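Local coordinates for thymine dioxygenase (Neurospora crassa, PDB 5C3Q), which probably hydroxylates the methyl group of thymine as a 2-oxoglutarate-dependent non-haem dioxygenase of the iron/ascorbate-dependent oxidoreductase family, at residues L13-I18 / F47-N52; L224-S229 / N250-N255; A88-S93 / P131-P136. All coordinates share one frame; numbering follows the deposited sequence.

Contact 1: residues L13-I18 / F47-N52; sequences LVIPLI and FIYLKN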
ATOM      1  N   LEU A  13     -16.378  -3.370 -11.241  1.00 25.54           N
ATOM      2  CA  LEU A  13     -15.501  -2.748 -10.242  1.00 24.42           C
ATOM      3  C   LEU A  13     -15.775  -1.255 -10.239  1.00 23.78           C
ATOM      4  O   LEU A  13     -15.519  -0.576 -11.232  1.00 23.68           O
ATOM      5  CB  LEU A  13     -14.023  -2.999 -10.564  1.00 24.13           C
ATOM      6  CG  LEU A  13     -12.985  -2.373  -9.619  1.00 23.62           C
ATOM      7  CD1 LEU A  13     -13.000  -3.037  -8.251  1.00 23.39           C
ATOM      8  CD2 LEU A  13     -11.595  -2.459 -10.225  1.00 23.83           C
ATOM      9  N   VAL A  14     -16.294  -0.754  -9.121  1.00 22.95           N
ATOM     10  CA  VAL A  14     -16.553   0.676  -8.962  1.00 22.61           C
ATOM     11  C   VAL A  14     -15.723   1.203  -7.791  1.00 21.59           C
ATOM     12  O   VAL A  14     -15.976   0.857  -6.638  1.00 21.22           O
ATOM     13  CB  VAL A  14     -18.057   0.953  -8.749  1.00 23.47           C
ATOM     14  CG1 VAL A  14     -18.322   2.442  -8.552  1.00 23.81           C
ATOM     15  CG2 VAL A  14     -18.850   0.443  -9.944  1.00 24.24           C
ATOM     16  N   ILE A  15     -14.712   2.012  -8.096  1.00 20.71           N
ATOM     17  CA  ILE A  15     -13.883   2.625  -7.063  1.00 20.04           C
ATOM     18  C   ILE A  15     -14.269   4.097  -6.990  1.00 19.97           C
ATOM     19  O   ILE A  15     -14.020   4.844  -7.941  1.00 20.01           O
ATOM     20  CB  ILE A  15     -12.380   2.483  -7.376  1.00 19.73           C
ATOM     21  CG1 ILE A  15     -12.009   0.998  -7.494  1.00 19.79           C
ATOM     22  CG2 ILE A  15     -11.548   3.173  -6.304  1.00 19.29           C
ATOM     23  CD1 ILE A  15     -10.593   0.729  -7.968  1.00 19.73           C
ATOM     24  N   PRO A  16     -14.889   4.519  -5.872  1.00 19.96           N
ATOM     25  CA  PRO A  16     -15.366   5.895  -5.774  1.00 20.40           C
ATOM     26  C   PRO A  16     -14.234   6.893  -5.595  1.00 20.58           C
ATOM     27  O   PRO A  16     -13.172   6.546  -5.062  1.00 20.16           O
ATOM     28  CB  PRO A  16     -16.234   5.874  -4.516  1.00 20.29           C
ATOM     29  CG  PRO A  16     -15.603   4.834  -3.665  1.00 19.93           C
ATOM     30  CD  PRO A  16     -15.116   3.778  -4.619  1.00 19.78           C
ATOM     31  N   LEU A  17     -14.480   8.113  -6.057  1.00 21.09           N
ATOM     32  CA  LEU A  17     -13.622   9.256  -5.806  1.00 21.31           C
ATOM     33  C   LEU A  17     -14.305  10.061  -4.719  1.00 21.80           C
ATOM     34  O   LEU A  17     -15.451  10.467  -4.887  1.00 22.30           O
ATOM     35  CB  LEU A  17     -13.481  10.100  -7.067  1.00 21.97           C
ATOM     36  CG  LEU A  17     -12.710  11.412  -6.956  1.00 22.62           C
ATOM     37  CD1 LEU A  17     -11.291  11.180  -6.465  1.00 22.22           C
ATOM     38  CD2 LEU A  17     -12.711  12.112  -8.311  1.00 23.57           C
ATOM     39  N   ILE A  18     -13.613  10.280  -3.608  1.00 21.89           N
ATOM     40  CA  ILE A  18     -14.209  10.928  -2.443  1.00 22.45           C
ATOM     41  C   ILE A  18     -13.363  12.125  -2.023  1.00 22.98           C
ATOM     42  O   ILE A  18     -12.134  12.040  -1.962  1.00 22.07           O
ATOM     43  CB  ILE A  18     -14.376   9.923  -1.278  1.00 22.19           C
ATOM     44  CG1 ILE A  18     -15.384   8.840  -1.678  1.00 22.13           C
ATOM     45  CG2 ILE A  18     -14.857  10.629  -0.015  1.00 22.49           C
ATOM     46  CD1 ILE A  18     -15.354   7.593  -0.830  1.00 22.12           C
ATOM     47  N   PHE A  47     -11.258  -0.640  -2.378  1.00 18.79           N
ATOM     48  CA  PHE A  47     -10.407   0.448  -2.850  1.00 18.40           C
ATOM     49  C   PHE A  47     -11.240   1.724  -2.941  1.00 18.75           C
ATOM     50  O   PHE A  47     -12.413   1.670  -3.325  1.00 18.41           O
ATOM     51  CB  PHE A  47      -9.889   0.133  -4.259  1.00 18.73           C
ATOM     52  CG  PHE A  47      -8.553  -0.552  -4.290  1.00 18.43           C
ATOM     53  CD1 PHE A  47      -8.437  -1.901  -3.978  1.00 18.41           C
ATOM     54  CD2 PHE A  47      -7.417   0.141  -4.662  1.00 18.52           C
ATOM     55  CE1 PHE A  47      -7.203  -2.534  -4.014  1.00 18.15           C
ATOM     56  CE2 PHE A  47      -6.179  -0.486  -4.701  1.00 18.41           C
ATOM     57  CZ  PHE A  47      -6.076  -1.827  -4.381  1.00 18.09           C
ATOM     58  N   ILE A  48     -10.639   2.861  -2.584  1.00 18.55           N
ATOM     59  CA  ILE A  48     -11.202   4.186  -2.878  1.00 19.02           C
ATOM     60  C   ILE A  48     -10.092   5.130  -3.362  1.00 19.14           C
ATOM     61  O   ILE A  48      -8.903   4.843  -3.181  1.00 18.99           O
ATOM     62  CB  ILE A  48     -11.913   4.803  -1.650  1.00 19.35           C
ATOM     63  CG1 ILE A  48     -10.912   5.071  -0.515  1.00 19.50           C
ATOM     64  CG2 ILE A  48     -13.032   3.882  -1.169  1.00 19.38           C
ATOM     65  CD1 ILE A  48     -11.512   5.780   0.683  1.00 19.88           C
ATOM     66  N   TYR A  49     -10.481   6.229  -4.005  1.00 19.43           N
ATOM     67  CA  TYR A  49      -9.569   7.349  -4.260  1.00 19.93           C
ATOM     68  C   TYR A  49     -10.011   8.493  -3.361  1.00 20.41           C
ATOM     69  O   TYR A  49     -11.207   8.801  -3.295  1.00 20.44           O
ATOM     70  CB  TYR A  49      -9.651   7.849  -5.701  1.00 20.31           C
ATOM     71  CG  TYR A  49      -8.938   7.051  -6.773  1.00 20.25           C
ATOM     72  CD1 TYR A  49      -9.075   5.671  -6.868  1.00 20.06           C
ATOM     73  CD2 TYR A  49      -8.188   7.703  -7.755  1.00 20.70           C
ATOM     74  CE1 TYR A  49      -8.455   4.958  -7.885  1.00 20.24           C
ATOM     75  CE2 TYR A  49      -7.564   7.002  -8.773  1.00 20.61           C
ATOM     76  CZ  TYR A  49      -7.700   5.633  -8.837  1.00 20.68           C
ATOM     77  OH  TYR A  49      -7.080   4.935  -9.852  1.00 21.23           O
ATOM     78  N   LEU A  50      -9.056   9.127  -2.692  1.00 20.55           N
ATOM     79  CA  LEU A  50      -9.324  10.333  -1.923  1.00 21.11           C
ATOM     80  C   LEU A  50      -8.665  11.531  -2.575  1.00 22.24           C
ATOM     81  O   LEU A  50      -7.508  11.459  -2.983  1.00 22.49           O
ATOM     82  CB  LEU A  50      -8.803  10.196  -0.494  1.00 20.67           C
ATOM     83  CG  LEU A  50      -9.462   9.137   0.385  1.00 20.28           C
ATOM     84  CD1 LEU A  50      -8.805   9.143   1.753  1.00 20.32           C
ATOM     85  CD2 LEU A  50     -10.964   9.369   0.502  1.00 20.59           C
ATOM     86  N   LYS A  51      -9.411  12.628  -2.664  1.00 23.49           N
ATOM     87  CA  LYS A  51      -8.876  13.923  -3.082  1.00 24.82           C
ATOM     88  C   LYS A  51      -8.991  14.906  -1.919  1.00 25.46           C
ATOM     89  O   LYS A  51      -9.704  14.647  -0.944  1.00 24.53           O
ATOM     90  CB  LYS A  51      -9.610  14.455  -4.324  1.00 25.88           C
ATOM     91  CG  LYS A  51     -11.111  14.659  -4.155  1.00 26.29           C
ATOM     92  CD  LYS A  51     -11.807  14.914  -5.487  1.00 27.28           C
ATOM     93  CE  LYS A  51     -11.668  16.354  -5.950  1.00 28.56           C
ATOM     94  NZ  LYS A  51     -12.270  16.539  -7.302  1.00 29.43           N
ATOM     95  N   ASN A  52      -8.276  16.024  -2.026  1.00 26.60           N
ATOM     96  CA  ASN A  52      -8.253  17.061  -0.990  1.00 27.74           C
ATOM     97  C   ASN A  52      -7.957  16.509   0.397  1.00 28.37           C
ATOM     98  O   ASN A  52      -8.674  16.785   1.363  1.00 28.87           O
ATOM     99  CB  ASN A  52      -9.561  17.855  -0.994  1.00 28.55           C
ATOM    100  CG  ASN A  52      -9.809  18.550  -2.318  1.00 29.26           C
ATOM    101  OD1 ASN A  52      -8.872  18.862  -3.047  1.00 30.02           O
ATOM    102  ND2 ASN A  52     -11.070  18.783  -2.640  1.00 29.77           N
TER
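The carbonyl oxygen of Ile18 is gripped twice by the neighbouring strand: Lys51 N gives it a hydrogen bond of 2.9 Å, nearly straight at 167°, and Leu50 CA adds a CA-H...O contact at 3.3 Å. Tyr49 O is held in the same dual way, by a 2.8 Å hydrogen bond from Ile18 N and by the CA-H of Leu17. Tyr49 N completes the ladder by donating almost along the C=O axis of Pro16, 2.9 Å from its O. One step earlier the ladder stops, because Pro16 has no N-H to offer; it turns CD toward Phe47 O instead. Beyond this point the strands diverge, with 13-15 lying at 32° to 47-51.

Two parallel neighbours joined through the intervening helices 21-25 and 28-44 make a beta-alpha-beta unit, set at one side of the main sheet of the double-stranded beta-helix. On the face of Ile18 and Leu50, the two side chains lie side by side, Leu50 CD2 3.9 Å from Ile18 CB, while Ile18 and Ile48 also meet Ile38 of helix 28-44. Branched and aliphatic residues suit this apolar layer between sheet and helix. Pro16 CG joins it by touching Ile48 CG2.

Tyr49 points to the other face, its CG anti to the carbonyl carbon. Leu17, with CG anti to the backbone N (175°), brings CD1 to within 3.8 Å of Tyr49 CB, and the lysine chain crosses it at about a right angle, Lys51 CD against Leu17 CD1. Ile15 fills the widening between the strands: CG2 lies 3.6 Å from Tyr49 CD1, while CD1 rests against Phe47 CB. The Tyr49 hydroxyl is hydrogen-bonded to Thr246 O, and the Phe47 ring pairs edge-to-face with His273, a metal ligand.

Contact 2: residues L224-S229 / N250-N255; sequences LLFQDS and NTVVVN. With AKG (2-oxoglutaric acid), chain F.
One face of the Phe226 ring is covered by the CG2 methyl of Val252, which sits 3.8 Å above the ring plane and over its centre, a CH-pi contact only 13° off the normal. The same ring pairs edge-to-face with Phe154. The two segments are antiparallel neighbours in the main sheet of the double-stranded beta-helix. A second flat group, the amide of Gln227, is held through OE1 by Arg288, a 2-oxoglutarate-binding residue, while NE2 has a long bond to water 2, which donates to Thr251 OG1, and a weak one to Ala245 O. Gln227 thus probably helps position Arg288 from the second shell.

Leu225 and Val253 form a hydrogen-bonded pair, with Leu225 N 2.7 Å from Val253 O and Val253 N 2.9 Å from Leu225 O. Toward Gln227 the strands part, and water 1 takes the place of direct bonds: it accepts from Gln227 N and donates to both Leu225 O and Thr251 O. Leu225 O is therefore held by one N-H and one water.

Leu224 and Val254, a non-hydrogen-bonded pair, lie side by side on the face that also carries the Phe226 ring, with Leu224 CD2 3.8 Å from Val254 CG2. Compact beta-branched valines suit this buried strand. At its far end Asn255 ND2 hydrogen-bonds Asp218 OD2, probably helping orient this metal ligand. Leu225 points to the opposite face, and its anti CG (chi1 -177°) sends the isobutyl group into the cosubstrate pocket, where CD2 comes 3.3 Å from O3 of the C5 carboxylate of 2-oxoglutarate.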
ATOM      1  N   LEU A 224      -1.995   3.533   1.932  1.00 20.79           N
ATOM      2  CA  LEU A 224      -2.115   4.807   1.244  1.00 21.12           C
ATOM      3  C   LEU A 224      -1.131   4.742   0.094  1.00 21.24           C
ATOM      4  O   LEU A 224       0.078   4.715   0.321  1.00 21.86           O
ATOM      5  CB  LEU A 224      -1.775   5.969   2.181  1.00 21.34           C
ATOM      6  CG  LEU A 224      -2.511   5.973   3.522  1.00 21.78           C
ATOM      7  CD1 LEU A 224      -1.946   7.043   4.440  1.00 22.19           C
ATOM      8  CD2 LEU A 224      -4.004   6.168   3.317  1.00 21.91           C
ATOM      9  N   LEU A 225      -1.650   4.686  -1.129  1.00 21.30           N
ATOM     10  CA  LEU A 225      -0.816   4.558  -2.320  1.00 21.84           C
ATOM     11  C   LEU A 225      -0.803   5.850  -3.119  1.00 22.13           C
ATOM     12  O   LEU A 225      -1.824   6.267  -3.670  1.00 22.39           O
ATOM     13  CB  LEU A 225      -1.294   3.402  -3.206  1.00 22.29           C
ATOM     14  CG  LEU A 225      -0.398   3.194  -4.433  1.00 23.13           C
ATOM     15  CD1 LEU A 225       0.905   2.509  -4.050  1.00 23.40           C
ATOM     16  CD2 LEU A 225      -1.120   2.399  -5.500  1.00 23.74           C
ATOM     17  N   PHE A 226       0.366   6.478  -3.167  1.00 22.58           N
ATOM     18  CA  PHE A 226       0.589   7.678  -3.953  1.00 22.81           C
ATOM     19  C   PHE A 226       1.293   7.240  -5.235  1.00 24.04           C
ATOM     20  O   PHE A 226       2.396   6.687  -5.177  1.00 23.88           O
ATOM     21  CB  PHE A 226       1.466   8.664  -3.177  1.00 22.84           C
ATOM     22  CG  PHE A 226       0.928   9.026  -1.818  1.00 22.37           C
ATOM     23  CD1 PHE A 226       1.197   8.229  -0.711  1.00 22.08           C
ATOM     24  CD2 PHE A 226       0.172  10.173  -1.639  1.00 22.77           C
ATOM     25  CE1 PHE A 226       0.712   8.559   0.543  1.00 21.97           C
ATOM     26  CE2 PHE A 226      -0.326  10.509  -0.385  1.00 22.71           C
ATOM     27  CZ  PHE A 226      -0.054   9.703   0.707  1.00 22.38           C
ATOM     28  N   GLN A 227       0.654   7.450  -6.384  1.00 24.66           N
ATOM     29  CA  GLN A 227       1.254   7.073  -7.667  1.00 25.49           C
ATOM     30  C   GLN A 227       1.448   8.301  -8.551  1.00 26.59           C
ATOM     31  O   GLN A 227       0.696   9.276  -8.451  1.00 26.06           O
ATOM     32  CB  GLN A 227       0.416   6.003  -8.386  1.00 25.54           C
ATOM     33  CG  GLN A 227      -0.982   6.426  -8.825  1.00 26.04           C
ATOM     34  CD  GLN A 227      -1.723   5.328  -9.582  1.00 26.22           C
ATOM     35  OE1 GLN A 227      -1.110   4.432 -10.161  1.00 26.32           O
ATOM     36  NE2 GLN A 227      -3.050   5.403  -9.589  1.00 26.09           N
ATOM     37  N   ASP A 228       2.481   8.257  -9.391  1.00 26.89           N
ATOM     38  CA  ASP A 228       2.687   9.278 -10.417  1.00 28.46           C
ATOM     39  C   ASP A 228       1.705   9.025 -11.571  1.00 28.73           C
ATOM     40  O   ASP A 228       0.755   8.258 -11.416  1.00 28.39           O
ATOM     41  CB  ASP A 228       4.162   9.329 -10.878  1.00 29.26           C
ATOM     42  CG  ASP A 228       4.632   8.047 -11.572  1.00 29.65           C
ATOM     43  OD1 ASP A 228       3.805   7.179 -11.936  1.00 29.90           O
ATOM     44  OD2 ASP A 228       5.863   7.909 -11.752  1.00 30.51           O
ATOM     45  N   SER A 229       1.931   9.661 -12.718  1.00 29.57           N
ATOM     46  CA  SER A 229       0.972   9.623 -13.824  1.00 30.02           C
ATOM     47  C   SER A 229       1.250   8.540 -14.875  1.00 29.95           C
ATOM     48  O   SER A 229       0.596   8.521 -15.918  1.00 30.46           O
ATOM     49  CB  SER A 229       0.943  10.995 -14.507  1.00 31.36           C
ATOM     50  OG  SER A 229       2.203  11.289 -15.087  1.00 32.63           O
ATOM     51  N   ASN A 250      -3.246  14.499  -7.959  1.00 31.32           N
ATOM     52  CA  ASN A 250      -3.441  14.831  -6.550  1.00 31.01           C
ATOM     53  C   ASN A 250      -4.517  14.009  -5.837  1.00 29.97           C
ATOM     54  O   ASN A 250      -5.279  14.532  -5.022  1.00 30.38           O
ATOM     55  CB  ASN A 250      -3.696  16.335  -6.388  1.00 32.66           C
ATOM     56  CG  ASN A 250      -2.501  17.177  -6.813  1.00 33.90           C
ATOM     57  OD1 ASN A 250      -1.346  16.763  -6.672  1.00 35.25           O
ATOM     58  ND2 ASN A 250      -2.773  18.357  -7.334  1.00 34.87           N
ATOM     59  N   THR A 251      -4.566  12.716  -6.141  1.00 28.11           N
ATOM     60  CA  THR A 251      -5.372  11.781  -5.366  1.00 26.71           C
ATOM     61  C   THR A 251      -4.449  10.800  -4.665  1.00 25.60           C
ATOM     62  O   THR A 251      -3.284  10.643  -5.042  1.00 25.46           O
ATOM     63  CB  THR A 251      -6.361  10.983  -6.239  1.00 26.76           C
ATOM     64  OG1 THR A 251      -5.642  10.246  -7.239  1.00 26.98           O
ATOM     65  CG2 THR A 251      -7.375  11.914  -6.908  1.00 27.28           C
ATOM     66  N   VAL A 252      -4.972  10.153  -3.635  1.00 24.31           N
ATOM     67  CA  VAL A 252      -4.310   9.009  -3.031  1.00 23.43           C
ATOM     68  C   VAL A 252      -5.256   7.829  -3.178  1.00 22.79           C
ATOM     69  O   VAL A 252      -6.459   7.945  -2.924  1.00 22.29           O
ATOM     70  CB  VAL A 252      -3.914   9.248  -1.549  1.00 23.86           C
ATOM     71  CG1 VAL A 252      -5.106   9.648  -0.691  1.00 24.31           C
ATOM     72  CG2 VAL A 252      -3.231   8.015  -0.967  1.00 23.47           C
ATOM     73  N   VAL A 253      -4.712   6.705  -3.629  1.00 21.84           N
ATOM     74  CA  VAL A 253      -5.475   5.484  -3.735  1.00 21.37           C
ATOM     75  C   VAL A 253      -5.359   4.785  -2.385  1.00 20.67           C
ATOM     76  O   VAL A 253      -4.252   4.554  -1.892  1.00 20.50           O
ATOM     77  CB  VAL A 253      -4.957   4.594  -4.881  1.00 21.40           C
ATOM     78  CG1 VAL A 253      -5.751   3.303  -4.965  1.00 21.36           C
ATOM     79  CG2 VAL A 253      -5.035   5.344  -6.205  1.00 21.90           C
ATOM     80  N   VAL A 254      -6.504   4.478  -1.781  1.00 20.04           N
ATOM     81  CA  VAL A 254      -6.533   3.832  -0.475  1.00 19.47           C
ATOM     82  C   VAL A 254      -7.227   2.488  -0.582  1.00 19.41           C
ATOM     83  O   VAL A 254      -8.339   2.390  -1.111  1.00 18.83           O
ATOM     84  CB  VAL A 254      -7.254   4.691   0.581  1.00 19.51           C
ATOM     85  CG1 VAL A 254      -7.112   4.060   1.958  1.00 19.26           C
ATOM     86  CG2 VAL A 254      -6.706   6.111   0.595  1.00 19.87           C
ATOM     87  N   ASN A 255      -6.561   1.449  -0.093  1.00 19.43           N
ATOM     88  CA  ASN A 255      -7.149   0.117  -0.081  1.00 19.39           C
ATOM     89  C   ASN A 255      -7.017  -0.559   1.270  1.00 18.97           C
ATOM     90  O   ASN A 255      -6.028  -0.371   1.980  1.00 18.68           O
ATOM     91  CB  ASN A 255      -6.530  -0.756  -1.173  1.00 19.74           C
ATOM     92  CG  ASN A 255      -5.065  -1.048  -0.933  1.00 20.00           C
ATOM     93  OD1 ASN A 255      -4.211  -0.195  -1.163  1.00 20.93           O
ATOM     94  ND2 ASN A 255      -4.762  -2.263  -0.486  1.00 20.16           N
TER
HETATM   95  C1  AKG F 402       2.654  -2.542  -3.035  1.00 26.27           C
HETATM   96  O1  AKG F 402       2.104  -3.320  -2.211  1.00 24.89           O
HETATM   97  O2  AKG F 402       3.828  -2.150  -2.880  1.00 25.89           O
HETATM   98  C2  AKG F 402       1.904  -2.090  -4.218  1.00 26.44           C
HETATM   99  O5  AKG F 402       0.812  -2.591  -4.475  1.00 25.65           O
HETATM  100  C3  AKG F 402       2.490  -1.013  -5.110  1.00 26.72           C
HETATM  101  C4  AKG F 402       1.485  -0.581  -6.174  1.00 26.70           C
HETATM  102  C5  AKG F 402       2.020   0.551  -7.019  1.00 26.76           C
HETATM  103  O3  AKG F 402       1.191   1.300  -7.577  1.00 26.96           O
HETATM  104  O4  AKG F 402       3.253   0.707  -7.151  1.00 26.46           O
HETATM  105  O   HOH W   1      -2.097   8.169  -5.995  1.00 33.76           O
HETATM  106  O   HOH W   2      -4.129   8.322  -8.644  1.00 27.76           O

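Contact 3: residues A88-S93 / P131-P136; sequences ANRGYS and PGHPNP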
ATOM      1  N   ALA A  88      12.170  -6.748  11.249  1.00 26.27           N
ATOM      2  CA  ALA A  88      12.562  -5.343  11.095  1.00 25.77           C
ATOM      3  C   ALA A  88      11.748  -4.688   9.977  1.00 24.82           C
ATOM      4  O   ALA A  88      11.188  -3.600  10.150  1.00 24.18           O
ATOM      5  CB  ALA A  88      14.045  -5.241  10.780  1.00 26.25           C
ATOM      6  N   ASN A  89      11.705  -5.365   8.831  1.00 24.13           N
ATOM      7  CA  ASN A  89      10.968  -4.906   7.647  1.00 23.55           C
ATOM      8  C   ASN A  89      11.367  -3.495   7.200  1.00 23.41           C
ATOM      9  O   ASN A  89      10.519  -2.676   6.853  1.00 22.78           O
ATOM     10  CB  ASN A  89       9.456  -4.990   7.897  1.00 23.17           C
ATOM     11  CG  ASN A  89       8.646  -4.998   6.610  1.00 22.65           C
ATOM     12  OD1 ASN A  89       9.153  -5.352   5.548  1.00 22.79           O
ATOM     13  ND2 ASN A  89       7.380  -4.609   6.703  1.00 22.17           N
ATOM     14  N   ARG A  90      12.666  -3.220   7.223  1.00 23.85           N
ATOM     15  CA  ARG A  90      13.190  -1.893   6.902  1.00 24.33           C
ATOM     16  C   ARG A  90      14.403  -2.007   5.997  1.00 25.01           C
ATOM     17  O   ARG A  90      15.224  -2.915   6.159  1.00 25.23           O
ATOM     18  CB  ARG A  90      13.599  -1.150   8.178  1.00 24.67           C
ATOM     19  CG  ARG A  90      12.450  -0.672   9.058  1.00 24.41           C
ATOM     20  CD  ARG A  90      12.951  -0.455  10.478  1.00 24.97           C
ATOM     21  NE  ARG A  90      12.023   0.282  11.339  1.00 24.97           N
ATOM     22  CZ  ARG A  90      11.069  -0.259  12.099  1.00 25.05           C
ATOM     23  NH1 ARG A  90      10.844  -1.569  12.102  1.00 24.98           N
ATOM     24  NH2 ARG A  90      10.313   0.530  12.855  1.00 25.67           N
ATOM     25  N   GLY A  91      14.524  -1.071   5.061  1.00 25.26           N
ATOM     26  CA  GLY A  91      15.709  -0.973   4.225  1.00 26.03           C
ATOM     27  C   GLY A  91      15.477  -1.264   2.757  1.00 26.15           C
ATOM     28  O   GLY A  91      14.336  -1.420   2.300  1.00 25.60           O
ATOM     29  N   TYR A  92      16.584  -1.343   2.026  1.00 26.89           N
ATOM     30  CA  TYR A  92      16.566  -1.408   0.572  1.00 27.75           C
ATOM     31  C   TYR A  92      16.421  -2.834   0.063  1.00 28.64           C
ATOM     32  O   TYR A  92      17.040  -3.756   0.592  1.00 28.17           O
ATOM     33  CB  TYR A  92      17.844  -0.795  -0.001  1.00 28.43           C
ATOM     34  CG  TYR A  92      17.968  -0.958  -1.495  1.00 28.49           C
ATOM     35  CD1 TYR A  92      17.212  -0.173  -2.361  1.00 28.14           C
ATOM     36  CD2 TYR A  92      18.832  -1.903  -2.046  1.00 28.64           C
ATOM     37  CE1 TYR A  92      17.316  -0.322  -3.732  1.00 28.26           C
ATOM     38  CE2 TYR A  92      18.941  -2.057  -3.419  1.00 28.73           C
ATOM     39  CZ  TYR A  92      18.181  -1.264  -4.256  1.00 28.62           C
ATOM     40  OH  TYR A  92      18.278  -1.406  -5.621  1.00 28.66           O
ATOM     41  N   SER A  93      15.612  -3.003  -0.980  1.00 29.36           N
ATOM     42  CA  SER A  93      15.438  -4.305  -1.602  1.00 31.30           C
ATOM     43  C   SER A  93      15.235  -4.201  -3.113  1.00 32.66           C
ATOM     44  O   SER A  93      14.654  -3.236  -3.618  1.00 31.83           O
ATOM     45  CB  SER A  93      14.263  -5.039  -0.968  1.00 31.23           C
ATOM     46  OG  SER A  93      14.219  -6.377  -1.418  1.00 33.01           O
ATOM     47  N   PRO A 131      11.546   0.146  19.532  1.00 31.97           N
ATOM     48  CA  PRO A 131      12.621  -0.582  20.203  1.00 32.94           C
ATOM     49  C   PRO A 131      13.158  -1.745  19.369  1.00 32.24           C
ATOM     50  O   PRO A 131      12.378  -2.553  18.859  1.00 31.52           O
ATOM     51  CB  PRO A 131      11.949  -1.112  21.473  1.00 33.61           C
ATOM     52  CG  PRO A 131      10.847  -0.152  21.748  1.00 33.67           C
ATOM     53  CD  PRO A 131      10.355   0.278  20.396  1.00 32.69           C
ATOM     54  N   GLY A 132      14.478  -1.794  19.210  1.00 32.12           N
ATOM     55  CA  GLY A 132      15.149  -2.927  18.577  1.00 32.10           C
ATOM     56  C   GLY A 132      15.164  -2.951  17.058  1.00 31.24           C
ATOM     57  O   GLY A 132      15.775  -3.839  16.475  1.00 30.78           O
ATOM     58  N   HIS A 133      14.502  -1.989  16.409  1.00 30.62           N
ATOM     59  CA  HIS A 133      14.397  -1.976  14.948  1.00 30.10           C
ATOM     60  C   HIS A 133      14.703  -0.601  14.354  1.00 30.21           C
ATOM     61  O   HIS A 133      13.801   0.065  13.839  1.00 29.49           O
ATOM     62  CB  HIS A 133      12.991  -2.388  14.503  1.00 29.47           C
ATOM     63  CG  HIS A 133      12.571  -3.745  14.967  1.00 30.01           C
ATOM     64  ND1 HIS A 133      13.351  -4.868  14.799  1.00 30.53           N
ATOM     65  CD2 HIS A 133      11.428  -4.166  15.557  1.00 29.80           C
ATOM     66  CE1 HIS A 133      12.714  -5.920  15.284  1.00 30.50           C
ATOM     67  NE2 HIS A 133      11.545  -5.521  15.749  1.00 31.07           N
ATOM     68  N   PRO A 134      15.975  -0.178  14.396  1.00 30.73           N
ATOM     69  CA  PRO A 134      16.332   1.129  13.835  1.00 30.93           C
ATOM     70  C   PRO A 134      16.266   1.169  12.305  1.00 30.09           C
ATOM     71  O   PRO A 134      16.558   0.170  11.653  1.00 29.94           O
ATOM     72  CB  PRO A 134      17.776   1.325  14.306  1.00 31.84           C
ATOM     73  CG  PRO A 134      18.304  -0.056  14.493  1.00 32.02           C
ATOM     74  CD  PRO A 134      17.143  -0.878  14.965  1.00 31.61           C
ATOM     75  N   ASN A 135      15.889   2.318  11.750  1.00 29.54           N
ATOM     76  CA  ASN A 135      15.872   2.511  10.299  1.00 29.59           C
ATOM     77  C   ASN A 135      17.292   2.634   9.751  1.00 30.53           C
ATOM     78  O   ASN A 135      18.088   3.405  10.287  1.00 31.64           O
ATOM     79  CB  ASN A 135      15.081   3.772   9.929  1.00 29.19           C
ATOM     80  CG  ASN A 135      13.583   3.596  10.094  1.00 28.32           C
ATOM     81  OD1 ASN A 135      13.027   2.563   9.725  1.00 27.62           O
ATOM     82  ND2 ASN A 135      12.922   4.607  10.645  1.00 28.56           N
ATOM     83  N   PRO A 136      17.621   1.876   8.685  1.00 30.60           N
ATOM     84  CA  PRO A 136      18.951   2.004   8.082  1.00 31.52           C
ATOM     85  C   PRO A 136      19.016   3.180   7.104  1.00 31.91           C
ATOM     86  O   PRO A 136      18.902   2.991   5.893  1.00 32.33           O
ATOM     87  CB  PRO A 136      19.133   0.666   7.362  1.00 31.24           C
ATOM     88  CG  PRO A 136      17.747   0.267   6.976  1.00 30.27           C
ATOM     89  CD  PRO A 136      16.821   0.823   8.030  1.00 30.05           C
TER
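Residues 88-91 and 133-136 run nearly parallel, 9° apart, with CA atoms 5.4 Å apart at Ala88 and His133 and no backbone hydrogen bond between them. Arg90 bridges the gap. Its chain is extended from CG to NE, so the guanidinium slides under the backbone of the other segment: His133 O hangs 3.1 Å above its plane, offset toward the rim and without a hydrogen bond, while Asn135 OD1 comes to the edge and takes a weak hydrogen bond from NE (3.0 Å, 126°). NH1 turns back to Ala88 O at 2.8 Å, and NH2 forms a salt bridge with Glu130 and a hydrogen bond to Arg127 O. Arginine suits the place because its N-H groups serve these four separate acceptors. Asn135 is fixed in turn by ND2 bonds to Gly126 O and Glu128 OE1.

This is where the loop following strand 121-125 folds over the approach to strand 91-93, an outermost strand of the main sheet of the double-stranded beta-helix. Next to the arginine, Ala88 CA lies over one face of the His133 ring in a CH-pi contact. Gly91, at phi 114°, adopts angles that would jam a CB against the preceding carbonyl; Pro136 CG packs 3.6 Å from its CA. Between Ala88 and Arg90, Asn89 has the left-handed helical backbone conformation, and its ND2 hydrogen-bonds thymine O2.

Overall arrangement
From the N terminus, contact 1 closes first, bringing 47-52 back beside 13-18 across a largely helical excursion. Contact 3 follows, closing the path from 88-93 to 131-136, and contact 2 comes last, joining 224-229 to 250-255 across a connection without helix. The three are in series; none nests in or crosses another. Contacts 1 and 2 nevertheless meet in space, since strands 47-51 and 251-256 are antiparallel neighbours: Ile48 N lies 2.8 Å from Val254 O, a probable hydrogen bond. Contact 3 reaches the other end of the same sheet, its centre about 32 Å from that of contact 1, with the cosubstrate-lining contact 2 in the sheet's interior.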